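Local coordinates for protein tyrosine--tRNA ligase, mitochondrial (Coccidioides posadasii, PDB 5IJX) that probably charges tRNA(Tyr) with L-tyrosine at the cost of ATP, here as the class I catalytic region, truncated at the C-terminus, with tyrosine bound, at residues T187-G192 with M250-G255; L79-M84 with R363-L368; R54-K59 with D272-N277. All coordinates share one frame; numbering follows the deposited sequence.

The three contacts are spread over the class I catalytic fold. Contact 2 is buried and wholly apolar, joining the HIGH motif to helix 356-370. Contacts 1 and 3 are partly buried and lie nearer the outside: contact 1 is thin packing on helix 243-259 of a loop that also meets the second subunit, while contact 3 is a salt-bridge network between helix 54-63 and the loop before strand 279-283. Contacts 1 and 3 are neighbours, linked where Lys254 CE packs 3.7 Å from Asn277 ND2. Contact 2 stands across the chain's centre from both, its centre 36 Å from that of contact 1 and 31 Å from that of contact 3.

Contact 1. Residues T187-G192 with M250-G255; sequences TSLRLG and MDAIKG
Sparse packing of a loop on a helix joins Ser188 and Leu189, in the turn between helices 178-186 and 191-195, to Gly255 and Ala252 on helix 243-259. Together the two sides bury 105 Å², and no hydrogen bond crosses. Ala252 and Gly255 stand three residues apart on one side of the helix, and their small size lets the loop come close: the CA atoms of Ser188 and Gly255 are 5.9 Å apart. Ser188 points its side chain at the glycine, and its OG, anti to its own carbonyl carbon (chi1 -58°), stands 3.7 Å from Gly255 O, a polar neighbour rather than a bonded one. Beside it, one branch of Leu189, CD2, comes within 4.4 Å of Ala252 CB, a loose apolar touch. The same loop also takes part in the dimer interface: Leu189 packs on Ile212 of the second subunit, and Leu191 on Phe215 of the second subunit. Helix 243-259 itself is the crossover helix between the adjacent parallel strands 233-239 and 279-283. The contact therefore lays a subunit-interface loop on a beta-alpha-beta unit of the Rossmann-type fold found in class I synthetases.

Contact 2. Residues L79-M84 with R363-L368; sequences LHIGHM and REFVEL
Ile81 and Phe365 bring the two backbones no nearer than 10.0 Å between their CA atoms, so the gap from the turn 79-84 to helix 356-370 is bridged by side chains alone. Phe365 provides most of the span: its CG is turned away from its own backbone N (chi1 -158°), which sends the ring toward the turn. The selenomethionine Met84 comes from the opposite direction. It touches with its CG rather than its selenium, and CG lies in the ring plane at the edge, 3.8 Å from Phe365 CZ. Beyond CG the Met84 chain bends at both of its next torsions. Ile81 crosses the phenylalanine at about a right angle, and its CG2 branch comes obliquely to within 4.2 Å of Phe365 CE2. The ring tip is thus wedged against two residues of one turn, and the contact is apolar and buried throughout. Residues 80-83 spell HIGH, the signature of class I synthetases, in its expected place between strand 67-72 and helix 84-95. The two histidines stay on the other side of the turn, where the CD2 of His83 sits 3.3 Å above the His80 ring plane, toward its rim. His80 ND1 also accepts a weak bond from Gly82 N. Ile81 of the signature, with Met84 just after it, thus packs on helix 356-370. Phe365 is further enclosed by Phe318 of helix 311-319 and, edge-to-face, by Phe333 of helix 326-333, while Leu368 rests on Tyr150 of helix 126-154.

Contact 3. Residues R54-K59 with D272-N277; sequences RDALDK and DPDLAN
Lys59 reaches from helix 54-63 to Asp272 and Asp274, making a three-residue salt-bridge network at the edge of the Rossmann-type sheet. The helix follows strand 49-51, and the turn that carries the aspartates leads into strand 279-283, its antiparallel neighbour in that sheet. The ammonium group sits between two carboxylates: Lys59 NZ is 3.0 Å from Asp274 OD2, which it meets from above the carboxylate plane, 42° out of it. Its bond to Asp272 OD2 has the same length but is weak. Asp272 faces the lysine from the opposite direction, whereas Asp274 crosses it at about a right angle. The lysine gets there with CG anti to its backbone N, followed by an extended chi2 and then a bend at chi3 (98°) that brings the amine between the acids. Two negative groups this close would probably favour the charged lysine. One turn of helix earlier, Ala56 fills the closest backbone approach, 6.0 Å between its CA and that of Asp274, and its CB packs against the Asp274 carboxylate.

Outside this shell, each side has its own support. Asp272 OD1 accepts a weak bond from Asp274 N, an Asx-turn arrangement that ties the two acids together, and Leu275 N bonds to Asp272 O to close the turn. Tyr279 at the start of strand 279-283 bonds to Asp274 O and also packs on Ala56, so it supports both segments. Lys64, just past the helix, holds Leu275 O. On the helix, away from the turn, a second network links Arg54 with Asp55 and, by a weak bond, with Asp58, and Arg54 NE also pairs with Glu42. In that network Arg54 NH1 lies 3.1 Å from Asp55 OD2, the oxygen standing 23° out of the guanidinium plane.

Contact 1. Residues T187-G192 with M250-G255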
ATOM      1  N   THR A 187      -7.192   6.273   4.435  1.00 51.21           N
ATOM      2  CA  THR A 187      -8.238   6.546   5.414  1.00 55.82           C
ATOM      3  C   THR A 187      -9.420   7.296   4.812  1.00 57.36           C
ATOM      4  O   THR A 187     -10.510   7.272   5.393  1.00 56.22           O
ATOM      5  CB  THR A 187      -7.665   7.344   6.585  1.00 52.35           C
ATOM      6  OG1 THR A 187      -7.093   8.566   6.105  1.00 66.04           O
ATOM      7  CG2 THR A 187      -6.598   6.541   7.301  1.00 59.76           C
ATOM      8  N   SER A 188      -9.231   7.957   3.669  1.00 66.06           N
ATOM      9  CA  SER A 188     -10.312   8.679   3.006  1.00 66.22           C
ATOM     10  C   SER A 188     -11.110   7.786   2.066  1.00 65.87           C
ATOM     11  O   SER A 188     -12.340   7.895   2.000  1.00 60.82           O
ATOM     12  CB  SER A 188      -9.753   9.868   2.219  1.00 63.13           C
ATOM     13  OG  SER A 188      -9.046  10.755   3.066  1.00 75.38           O
ATOM     14  N   LEU A 189     -10.434   6.910   1.329  1.00 59.15           N
ATOM     15  CA  LEU A 189     -11.122   6.021   0.406  1.00 58.61           C
ATOM     16  C   LEU A 189     -12.037   5.071   1.167  1.00 63.53           C
ATOM     17  O   LEU A 189     -11.692   4.578   2.244  1.00 70.70           O
ATOM     18  CB  LEU A 189     -10.105   5.230  -0.413  1.00 56.20           C
ATOM     19  CG  LEU A 189      -9.132   6.083  -1.222  1.00 63.31           C
ATOM     20  CD1 LEU A 189      -8.061   5.210  -1.856  1.00 66.63           C
ATOM     21  CD2 LEU A 189      -9.880   6.873  -2.281  1.00 63.59           C
ATOM     22  N   ARG A 190     -13.214   4.817   0.600  1.00 58.65           N
ATOM     23  CA  ARG A 190     -14.174   3.878   1.162  1.00 59.05           C
ATOM     24  C   ARG A 190     -14.230   2.628   0.293  1.00 63.99           C
ATOM     25  O   ARG A 190     -14.188   2.713  -0.938  1.00 60.91           O
ATOM     26  CB  ARG A 190     -15.565   4.505   1.268  1.00 57.24           C
ATOM     27  CG  ARG A 190     -15.589   5.849   1.987  1.00 63.06           C
ATOM     28  CD  ARG A 190     -15.057   5.751   3.411  1.00 68.92           C
ATOM     29  NE  ARG A 190     -15.848   4.843   4.236  1.00 70.66           N
ATOM     30  CZ  ARG A 190     -15.598   4.579   5.516  1.00 69.18           C
ATOM     31  NH1 ARG A 190     -14.571   5.153   6.132  1.00 69.89           N
ATOM     32  NH2 ARG A 190     -16.375   3.738   6.184  1.00 68.18           N
ATOM     33  N   LEU A 191     -14.334   1.469   0.943  1.00 62.24           N
ATOM     34  CA  LEU A 191     -14.232   0.203   0.225  1.00 56.47           C
ATOM     35  C   LEU A 191     -15.428  -0.013  -0.697  1.00 65.52           C
ATOM     36  O   LEU A 191     -15.259  -0.343  -1.877  1.00 70.90           O
ATOM     37  CB  LEU A 191     -14.106  -0.948   1.224  1.00 52.74           C
ATOM     38  CG  LEU A 191     -14.033  -2.357   0.635  1.00 53.57           C
ATOM     39  CD1 LEU A 191     -12.760  -2.536  -0.178  1.00 53.27           C
ATOM     40  CD2 LEU A 191     -14.124  -3.399   1.741  1.00 54.20           C
ATOM     41  N   GLY A 192     -16.643   0.163  -0.176  1.00 75.71           N
ATOM     42  CA  GLY A 192     -17.851  -0.091  -0.928  1.00 71.34           C
ATOM     43  C   GLY A 192     -17.827   0.515  -2.317  1.00 69.94           C
ATOM     44  O   GLY A 192     -17.952  -0.182  -3.333  1.00 77.99           O
HETATM   45  N   MSE A 250      -9.740  12.420  -9.002  1.00 56.63           N
HETATM   46  CA  MSE A 250     -10.268  13.681  -8.506  1.00 58.82           C
HETATM   47  C   MSE A 250     -10.869  13.477  -7.130  1.00 51.72           C
HETATM   48  O   MSE A 250     -10.438  14.095  -6.155  1.00 50.30           O
HETATM   49  CB  MSE A 250     -11.314  14.238  -9.465  1.00 68.43           C
HETATM   50  CG  MSE A 250     -10.762  14.561 -10.835  1.00 72.32           C
HETATM   51 SE   MSE A 250     -12.170  14.952 -12.107  0.57 62.84          SE
HETATM   52  CE  MSE A 250     -13.324  16.026 -10.954  1.00 60.49           C
ATOM     53  N   ASP A 251     -11.860  12.585  -7.052  1.00 51.68           N
ATOM     54  CA  ASP A 251     -12.486  12.298  -5.769  1.00 61.09           C
ATOM     55  C   ASP A 251     -11.451  11.958  -4.709  1.00 58.34           C
ATOM     56  O   ASP A 251     -11.635  12.288  -3.531  1.00 57.90           O
ATOM     57  CB  ASP A 251     -13.487  11.155  -5.913  1.00 63.14           C
ATOM     58  CG  ASP A 251     -14.682  11.537  -6.767  1.00 72.89           C
ATOM     59  OD1 ASP A 251     -14.902  12.752  -6.972  1.00 75.42           O
ATOM     60  OD2 ASP A 251     -15.407  10.627  -7.227  1.00 71.68           O
ATOM     61  N   ALA A 252     -10.352  11.314  -5.101  1.00 47.13           N
ATOM     62  CA  ALA A 252      -9.302  11.012  -4.137  1.00 45.89           C
ATOM     63  C   ALA A 252      -8.682  12.300  -3.609  1.00 55.38           C
ATOM     64  O   ALA A 252      -8.668  12.550  -2.397  1.00 68.03           O
ATOM     65  CB  ALA A 252      -8.241  10.112  -4.775  1.00 48.70           C
ATOM     66  N   ILE A 253      -8.196  13.149  -4.517  1.00 59.56           N
ATOM     67  CA  ILE A 253      -7.554  14.394  -4.106  1.00 62.66           C
ATOM     68  C   ILE A 253      -8.504  15.221  -3.254  1.00 56.40           C
ATOM     69  O   ILE A 253      -8.145  15.691  -2.168  1.00 55.90           O
ATOM     70  CB  ILE A 253      -7.072  15.182  -5.338  1.00 67.33           C
ATOM     71  CG1 ILE A 253      -5.975  14.399  -6.065  1.00 61.17           C
ATOM     72  CG2 ILE A 253      -6.577  16.572  -4.925  1.00 68.73           C
ATOM     73  CD1 ILE A 253      -5.530  15.017  -7.369  1.00 65.27           C
ATOM     74  N   LYS A 254      -9.729  15.423  -3.741  1.00 49.95           N
ATOM     75  CA  LYS A 254     -10.722  16.138  -2.951  1.00 55.39           C
ATOM     76  C   LYS A 254     -10.834  15.530  -1.561  1.00 61.95           C
ATOM     77  O   LYS A 254     -10.786  16.244  -0.551  1.00 69.92           O
ATOM     78  CB  LYS A 254     -12.072  16.125  -3.672  1.00 54.43           C
ATOM     79  CG  LYS A 254     -12.067  16.941  -4.965  1.00 58.14           C
ATOM     80  CD  LYS A 254     -13.379  16.845  -5.724  1.00 61.91           C
ATOM     81  CE  LYS A 254     -13.386  17.774  -6.933  1.00 63.46           C
ATOM     82  NZ  LYS A 254     -14.480  17.455  -7.898  1.00 79.29           N
ATOM     83  N   GLY A 255     -10.932  14.199  -1.487  1.00 50.97           N
ATOM     84  CA  GLY A 255     -11.024  13.551  -0.189  1.00 53.09           C
ATOM     85  C   GLY A 255      -9.878  13.936   0.724  1.00 58.17           C
ATOM     86  O   GLY A 255     -10.067  14.149   1.924  1.00 63.84           O
TER

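Contact 2. Residues L79-M84 with R363-L368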
ATOM      1  N   LEU A  79       4.800   3.313 -28.899  1.00 66.22           N
ATOM      2  CA  LEU A  79       3.518   3.988 -28.968  1.00 60.41           C
ATOM      3  C   LEU A  79       2.863   3.733 -30.323  1.00 68.67           C
ATOM      4  O   LEU A  79       3.521   3.391 -31.311  1.00 71.84           O
ATOM      5  CB  LEU A  79       3.685   5.494 -28.755  1.00 60.54           C
ATOM      6  CG  LEU A  79       4.274   5.953 -27.421  1.00 69.40           C
ATOM      7  CD1 LEU A  79       4.576   7.443 -27.473  1.00 68.80           C
ATOM      8  CD2 LEU A  79       3.326   5.637 -26.274  1.00 62.60           C
ATOM      9  N   HIS A  80       1.546   3.897 -30.354  1.00 67.45           N
ATOM     10  CA  HIS A  80       0.765   3.847 -31.577  1.00 71.66           C
ATOM     11  C   HIS A  80      -0.092   5.101 -31.638  1.00 74.80           C
ATOM     12  O   HIS A  80      -0.178   5.865 -30.672  1.00 77.11           O
ATOM     13  CB  HIS A  80      -0.104   2.584 -31.642  1.00 76.84           C
ATOM     14  CG  HIS A  80      -0.845   2.297 -30.374  1.00 82.95           C
ATOM     15  ND1 HIS A  80      -2.156   2.674 -30.173  1.00 75.01           N
ATOM     16  CD2 HIS A  80      -0.454   1.673 -29.238  1.00 94.33           C
ATOM     17  CE1 HIS A  80      -2.541   2.291 -28.969  1.00 86.15           C
ATOM     18  NE2 HIS A  80      -1.527   1.682 -28.381  1.00 98.60           N
ATOM     19  N   ILE A  81      -0.728   5.321 -32.789  1.00 77.83           N
ATOM     20  CA  ILE A  81      -1.516   6.534 -32.956  1.00 79.52           C
ATOM     21  C   ILE A  81      -2.618   6.625 -31.908  1.00 80.76           C
ATOM     22  O   ILE A  81      -3.064   7.729 -31.578  1.00 85.61           O
ATOM     23  CB  ILE A  81      -2.079   6.610 -34.395  1.00 79.43           C
ATOM     24  CG1 ILE A  81      -3.078   5.481 -34.660  1.00 85.88           C
ATOM     25  CG2 ILE A  81      -0.930   6.556 -35.399  1.00 80.75           C
ATOM     26  CD1 ILE A  81      -3.716   5.537 -36.047  1.00 87.36           C
ATOM     27  N   GLY A  82      -3.038   5.491 -31.341  1.00 80.49           N
ATOM     28  CA  GLY A  82      -4.097   5.515 -30.345  1.00 77.08           C
ATOM     29  C   GLY A  82      -3.783   6.420 -29.167  1.00 81.17           C
ATOM     30  O   GLY A  82      -4.663   7.118 -28.656  1.00 86.14           O
ATOM     31  N   HIS A  83      -2.529   6.416 -28.714  1.00 75.29           N
ATOM     32  CA  HIS A  83      -2.138   7.241 -27.576  1.00 67.51           C
ATOM     33  C   HIS A  83      -2.121   8.732 -27.887  1.00 72.21           C
ATOM     34  O   HIS A  83      -1.956   9.532 -26.960  1.00 77.27           O
ATOM     35  CB  HIS A  83      -0.741   6.850 -27.085  1.00 70.73           C
ATOM     36  CG  HIS A  83      -0.616   5.421 -26.656  1.00 81.30           C
ATOM     37  ND1 HIS A  83      -1.180   4.938 -25.495  1.00101.55           N
ATOM     38  CD2 HIS A  83       0.035   4.377 -27.220  1.00 73.02           C
ATOM     39  CE1 HIS A  83      -0.894   3.654 -25.370  1.00 98.71           C
ATOM     40  NE2 HIS A  83      -0.157   3.290 -26.404  1.00 84.13           N
HETATM   41  N   MSE A  84      -2.281   9.129 -29.145  1.00 75.85           N
HETATM   42  CA  MSE A  84      -1.887  10.475 -29.546  1.00 73.86           C
HETATM   43  C   MSE A  84      -2.850  11.580 -29.129  1.00 70.32           C
HETATM   44  O   MSE A  84      -2.418  12.707 -28.892  1.00 75.50           O
HETATM   45  CB  MSE A  84      -1.683  10.523 -31.065  1.00 75.13           C
HETATM   46  CG  MSE A  84      -0.352   9.932 -31.510  1.00 65.47           C
HETATM   47 SE   MSE A  84       1.178  10.792 -30.658  0.66 63.08          SE
HETATM   48  CE  MSE A  84       0.656  12.651 -30.929  1.00 64.23           C
ATOM     49  N   ARG A 363       0.863  14.215 -44.460  1.00103.54           N
ATOM     50  CA  ARG A 363       2.107  14.977 -44.405  1.00 98.16           C
ATOM     51  C   ARG A 363       2.272  15.655 -43.050  1.00 90.86           C
ATOM     52  O   ARG A 363       3.326  15.546 -42.409  1.00100.59           O
ATOM     53  CB  ARG A 363       2.136  16.013 -45.532  1.00 91.28           C
ATOM     54  N   GLU A 364       1.231  16.357 -42.594  1.00 89.91           N
ATOM     55  CA  GLU A 364       1.284  17.022 -41.296  1.00 93.66           C
ATOM     56  C   GLU A 364       1.677  16.049 -40.191  1.00 83.15           C
ATOM     57  O   GLU A 364       2.620  16.298 -39.432  1.00 84.20           O
ATOM     58  CB  GLU A 364      -0.070  17.665 -40.982  1.00 98.45           C
ATOM     59  CG  GLU A 364      -0.415  18.869 -41.849  1.00108.09           C
ATOM     60  CD  GLU A 364       0.363  20.114 -41.466  1.00108.96           C
ATOM     61  OE1 GLU A 364       1.190  20.041 -40.534  1.00109.49           O
ATOM     62  OE2 GLU A 364       0.146  21.167 -42.100  1.00117.19           O
ATOM     63  N   PHE A 365       0.965  14.925 -40.088  1.00 81.76           N
ATOM     64  CA  PHE A 365       1.202  14.025 -38.965  1.00 76.37           C
ATOM     65  C   PHE A 365       2.586  13.390 -39.044  1.00 85.38           C
ATOM     66  O   PHE A 365       3.317  13.341 -38.043  1.00 82.90           O
ATOM     67  CB  PHE A 365       0.118  12.952 -38.911  1.00 71.82           C
ATOM     68  CG  PHE A 365      -0.022  12.327 -37.566  1.00 81.13           C
ATOM     69  CD1 PHE A 365      -0.625  13.023 -36.534  1.00 82.54           C
ATOM     70  CD2 PHE A 365       0.466  11.058 -37.321  1.00 82.70           C
ATOM     71  CE1 PHE A 365      -0.747  12.464 -35.287  1.00 71.68           C
ATOM     72  CE2 PHE A 365       0.344  10.489 -36.072  1.00 76.31           C
ATOM     73  CZ  PHE A 365      -0.263  11.195 -35.054  1.00 70.80           C
ATOM     74  N   VAL A 366       2.965  12.896 -40.227  1.00 88.75           N
ATOM     75  CA  VAL A 366       4.277  12.272 -40.382  1.00 86.04           C
ATOM     76  C   VAL A 366       5.380  13.268 -40.062  1.00 87.23           C
ATOM     77  O   VAL A 366       6.454  12.881 -39.586  1.00 90.21           O
ATOM     78  CB  VAL A 366       4.438  11.689 -41.799  1.00 84.93           C
ATOM     79  CG1 VAL A 366       5.832  11.104 -41.980  1.00 78.66           C
ATOM     80  CG2 VAL A 366       3.391  10.615 -42.055  1.00 89.93           C
ATOM     81  N   GLU A 367       5.152  14.556 -40.325  1.00 85.69           N
ATOM     82  CA  GLU A 367       6.107  15.565 -39.883  1.00100.10           C
ATOM     83  C   GLU A 367       6.121  15.664 -38.365  1.00 97.82           C
ATOM     84  O   GLU A 367       7.188  15.680 -37.740  1.00105.49           O
ATOM     85  CB  GLU A 367       5.778  16.924 -40.497  1.00113.60           C
ATOM     86  CG  GLU A 367       6.688  18.042 -39.993  1.00116.60           C
ATOM     87  CD  GLU A 367       6.440  19.368 -40.675  1.00122.70           C
ATOM     88  OE1 GLU A 367       5.469  19.473 -41.451  1.00121.25           O
ATOM     89  OE2 GLU A 367       7.219  20.313 -40.428  1.00129.84           O
ATOM     90  N   LEU A 368       4.936  15.727 -37.753  1.00 91.20           N
ATOM     91  CA  LEU A 368       4.859  15.853 -36.304  1.00 85.31           C
ATOM     92  C   LEU A 368       5.572  14.708 -35.600  1.00 84.70           C
ATOM     93  O   LEU A 368       6.082  14.889 -34.488  1.00 88.53           O
ATOM     94  CB  LEU A 368       3.396  15.913 -35.866  1.00 89.70           C
ATOM     95  CG  LEU A 368       3.117  15.861 -34.362  1.00 84.99           C
ATOM     96  CD1 LEU A 368       3.881  16.950 -33.616  1.00 78.26           C
ATOM     97  CD2 LEU A 368       1.622  15.985 -34.107  1.00 82.80           C
TER

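Contact 3. Residues R54-K59 with D272-N277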
ATOM      1  N   ARG A  54     -17.879  21.305 -16.364  1.00 75.66           N
ATOM      2  CA  ARG A  54     -17.197  21.787 -17.562  1.00 83.01           C
ATOM      3  C   ARG A  54     -16.885  23.277 -17.461  1.00 80.18           C
ATOM      4  O   ARG A  54     -15.736  23.699 -17.641  1.00 76.78           O
ATOM      5  CB  ARG A  54     -18.058  21.483 -18.791  1.00 83.77           C
ATOM      6  CG  ARG A  54     -17.443  21.888 -20.117  1.00 92.86           C
ATOM      7  CD  ARG A  54     -17.907  23.267 -20.551  1.00100.98           C
ATOM      8  NE  ARG A  54     -17.313  23.667 -21.824  1.00 97.84           N
ATOM      9  CZ  ARG A  54     -17.023  24.921 -22.161  1.00 93.26           C
ATOM     10  NH1 ARG A  54     -17.253  25.919 -21.317  1.00 86.67           N
ATOM     11  NH2 ARG A  54     -16.486  25.177 -23.344  1.00 97.68           N
ATOM     12  N   ASP A  55     -17.903  24.093 -17.174  1.00 74.08           N
ATOM     13  CA  ASP A  55     -17.688  25.533 -17.085  1.00 72.42           C
ATOM     14  C   ASP A  55     -16.715  25.886 -15.968  1.00 68.53           C
ATOM     15  O   ASP A  55     -15.981  26.876 -16.074  1.00 79.18           O
ATOM     16  CB  ASP A  55     -19.019  26.254 -16.876  1.00 79.68           C
ATOM     17  CG  ASP A  55     -19.950  26.117 -18.068  1.00 92.41           C
ATOM     18  OD1 ASP A  55     -21.175  26.283 -17.892  1.00105.60           O
ATOM     19  OD2 ASP A  55     -19.454  25.841 -19.181  1.00 87.13           O
ATOM     20  N   ALA A  56     -16.692  25.096 -14.892  1.00 67.10           N
ATOM     21  CA  ALA A  56     -15.710  25.317 -13.836  1.00 72.02           C
ATOM     22  C   ALA A  56     -14.292  25.108 -14.353  1.00 70.64           C
ATOM     23  O   ALA A  56     -13.371  25.843 -13.980  1.00 69.32           O
ATOM     24  CB  ALA A  56     -15.989  24.389 -12.654  1.00 72.31           C
ATOM     25  N   LEU A  57     -14.095  24.105 -15.214  1.00 75.32           N
ATOM     26  CA  LEU A  57     -12.769  23.857 -15.771  1.00 70.91           C
ATOM     27  C   LEU A  57     -12.375  24.952 -16.753  1.00 65.92           C
ATOM     28  O   LEU A  57     -11.237  25.437 -16.727  1.00 65.44           O
ATOM     29  CB  LEU A  57     -12.734  22.488 -16.449  1.00 59.93           C
ATOM     30  CG  LEU A  57     -11.464  22.163 -17.241  1.00 57.44           C
ATOM     31  CD1 LEU A  57     -10.220  22.310 -16.372  1.00 59.05           C
ATOM     32  CD2 LEU A  57     -11.549  20.759 -17.827  1.00 60.57           C
ATOM     33  N   ASP A  58     -13.296  25.341 -17.637  1.00 64.64           N
ATOM     34  CA  ASP A  58     -13.049  26.489 -18.503  1.00 73.73           C
ATOM     35  C   ASP A  58     -12.615  27.696 -17.677  1.00 71.99           C
ATOM     36  O   ASP A  58     -11.642  28.384 -18.010  1.00 72.24           O
ATOM     37  CB  ASP A  58     -14.311  26.808 -19.308  1.00 74.62           C
ATOM     38  CG  ASP A  58     -14.016  27.575 -20.580  1.00 82.78           C
ATOM     39  OD1 ASP A  58     -12.831  27.657 -20.971  1.00 93.44           O
ATOM     40  OD2 ASP A  58     -14.972  28.086 -21.199  1.00 79.48           O
ATOM     41  N   LYS A  59     -13.329  27.951 -16.578  1.00 60.62           N
ATOM     42  CA  LYS A  59     -12.975  29.043 -15.678  1.00 60.67           C
ATOM     43  C   LYS A  59     -11.561  28.874 -15.138  1.00 73.14           C
ATOM     44  O   LYS A  59     -10.764  29.820 -15.140  1.00 75.55           O
ATOM     45  CB  LYS A  59     -13.988  29.104 -14.534  1.00 64.55           C
ATOM     46  CG  LYS A  59     -13.840  30.299 -13.609  1.00 66.76           C
ATOM     47  CD  LYS A  59     -14.983  30.342 -12.598  1.00 65.03           C
ATOM     48  CE  LYS A  59     -14.575  29.753 -11.264  1.00 74.61           C
ATOM     49  NZ  LYS A  59     -15.752  29.420 -10.408  1.00 87.80           N
ATOM     50  N   ASP A 272     -11.885  30.712  -4.060  1.00 86.17           N
ATOM     51  CA  ASP A 272     -12.822  30.030  -4.944  1.00 85.55           C
ATOM     52  C   ASP A 272     -12.439  28.560  -5.068  1.00 79.51           C
ATOM     53  O   ASP A 272     -11.369  28.254  -5.605  1.00 74.13           O
ATOM     54  CB  ASP A 272     -12.833  30.681  -6.318  1.00 96.55           C
ATOM     55  CG  ASP A 272     -13.802  30.009  -7.270  1.00 94.54           C
ATOM     56  OD1 ASP A 272     -14.741  29.339  -6.788  1.00 89.79           O
ATOM     57  OD2 ASP A 272     -13.626  30.152  -8.497  1.00 93.10           O
ATOM     58  N   PRO A 273     -13.274  27.623  -4.604  1.00 86.28           N
ATOM     59  CA  PRO A 273     -12.882  26.205  -4.683  1.00 83.01           C
ATOM     60  C   PRO A 273     -12.632  25.729  -6.101  1.00 81.19           C
ATOM     61  O   PRO A 273     -11.760  24.879  -6.314  1.00 80.20           O
ATOM     62  CB  PRO A 273     -14.071  25.471  -4.046  1.00 90.90           C
ATOM     63  CG  PRO A 273     -14.817  26.509  -3.277  1.00 96.31           C
ATOM     64  CD  PRO A 273     -14.613  27.789  -4.014  1.00 95.84           C
ATOM     65  N   ASP A 274     -13.374  26.252  -7.080  1.00 82.31           N
ATOM     66  CA  ASP A 274     -13.187  25.833  -8.464  1.00 88.19           C
ATOM     67  C   ASP A 274     -11.764  26.066  -8.952  1.00 81.95           C
ATOM     68  O   ASP A 274     -11.333  25.411  -9.908  1.00 75.50           O
ATOM     69  CB  ASP A 274     -14.175  26.570  -9.369  1.00 97.91           C
ATOM     70  CG  ASP A 274     -15.613  26.163  -9.116  1.00 94.64           C
ATOM     71  OD1 ASP A 274     -15.864  25.468  -8.109  1.00 93.14           O
ATOM     72  OD2 ASP A 274     -16.492  26.541  -9.918  1.00 90.86           O
ATOM     73  N   LEU A 275     -11.025  26.981  -8.325  1.00 77.68           N
ATOM     74  CA  LEU A 275      -9.647  27.254  -8.705  1.00 79.62           C
ATOM     75  C   LEU A 275      -8.642  26.363  -7.986  1.00 79.61           C
ATOM     76  O   LEU A 275      -7.458  26.380  -8.341  1.00 75.54           O
ATOM     77  CB  LEU A 275      -9.310  28.724  -8.432  1.00 71.61           C
ATOM     78  CG  LEU A 275     -10.134  29.753  -9.210  1.00 84.60           C
ATOM     79  CD1 LEU A 275      -9.764  31.164  -8.784  1.00 98.93           C
ATOM     80  CD2 LEU A 275      -9.943  29.582 -10.708  1.00 80.24           C
ATOM     81  N   ALA A 276      -9.082  25.590  -6.993  1.00 72.82           N
ATOM     82  CA  ALA A 276      -8.201  24.719  -6.232  1.00 72.64           C
ATOM     83  C   ALA A 276      -8.438  23.237  -6.491  1.00 67.49           C
ATOM     84  O   ALA A 276      -7.670  22.412  -5.987  1.00 73.06           O
ATOM     85  CB  ALA A 276      -8.364  24.990  -4.728  1.00 72.23           C
ATOM     86  N   ASN A 277      -9.466  22.878  -7.263  1.00 67.05           N
ATOM     87  CA  ASN A 277      -9.885  21.492  -7.388  1.00 69.11           C
ATOM     88  C   ASN A 277      -9.245  20.824  -8.596  1.00 70.17           C
ATOM     89  O   ASN A 277      -8.778  21.491  -9.523  1.00 67.96           O
ATOM     90  CB  ASN A 277     -11.405  21.413  -7.511  1.00 80.49           C
ATOM     91  CG  ASN A 277     -12.105  21.518  -6.174  1.00 86.16           C
ATOM     92  OD1 ASN A 277     -11.471  21.738  -5.144  1.00 98.49           O
ATOM     93  ND2 ASN A 277     -13.423  21.362  -6.184  1.00 90.28           N
TER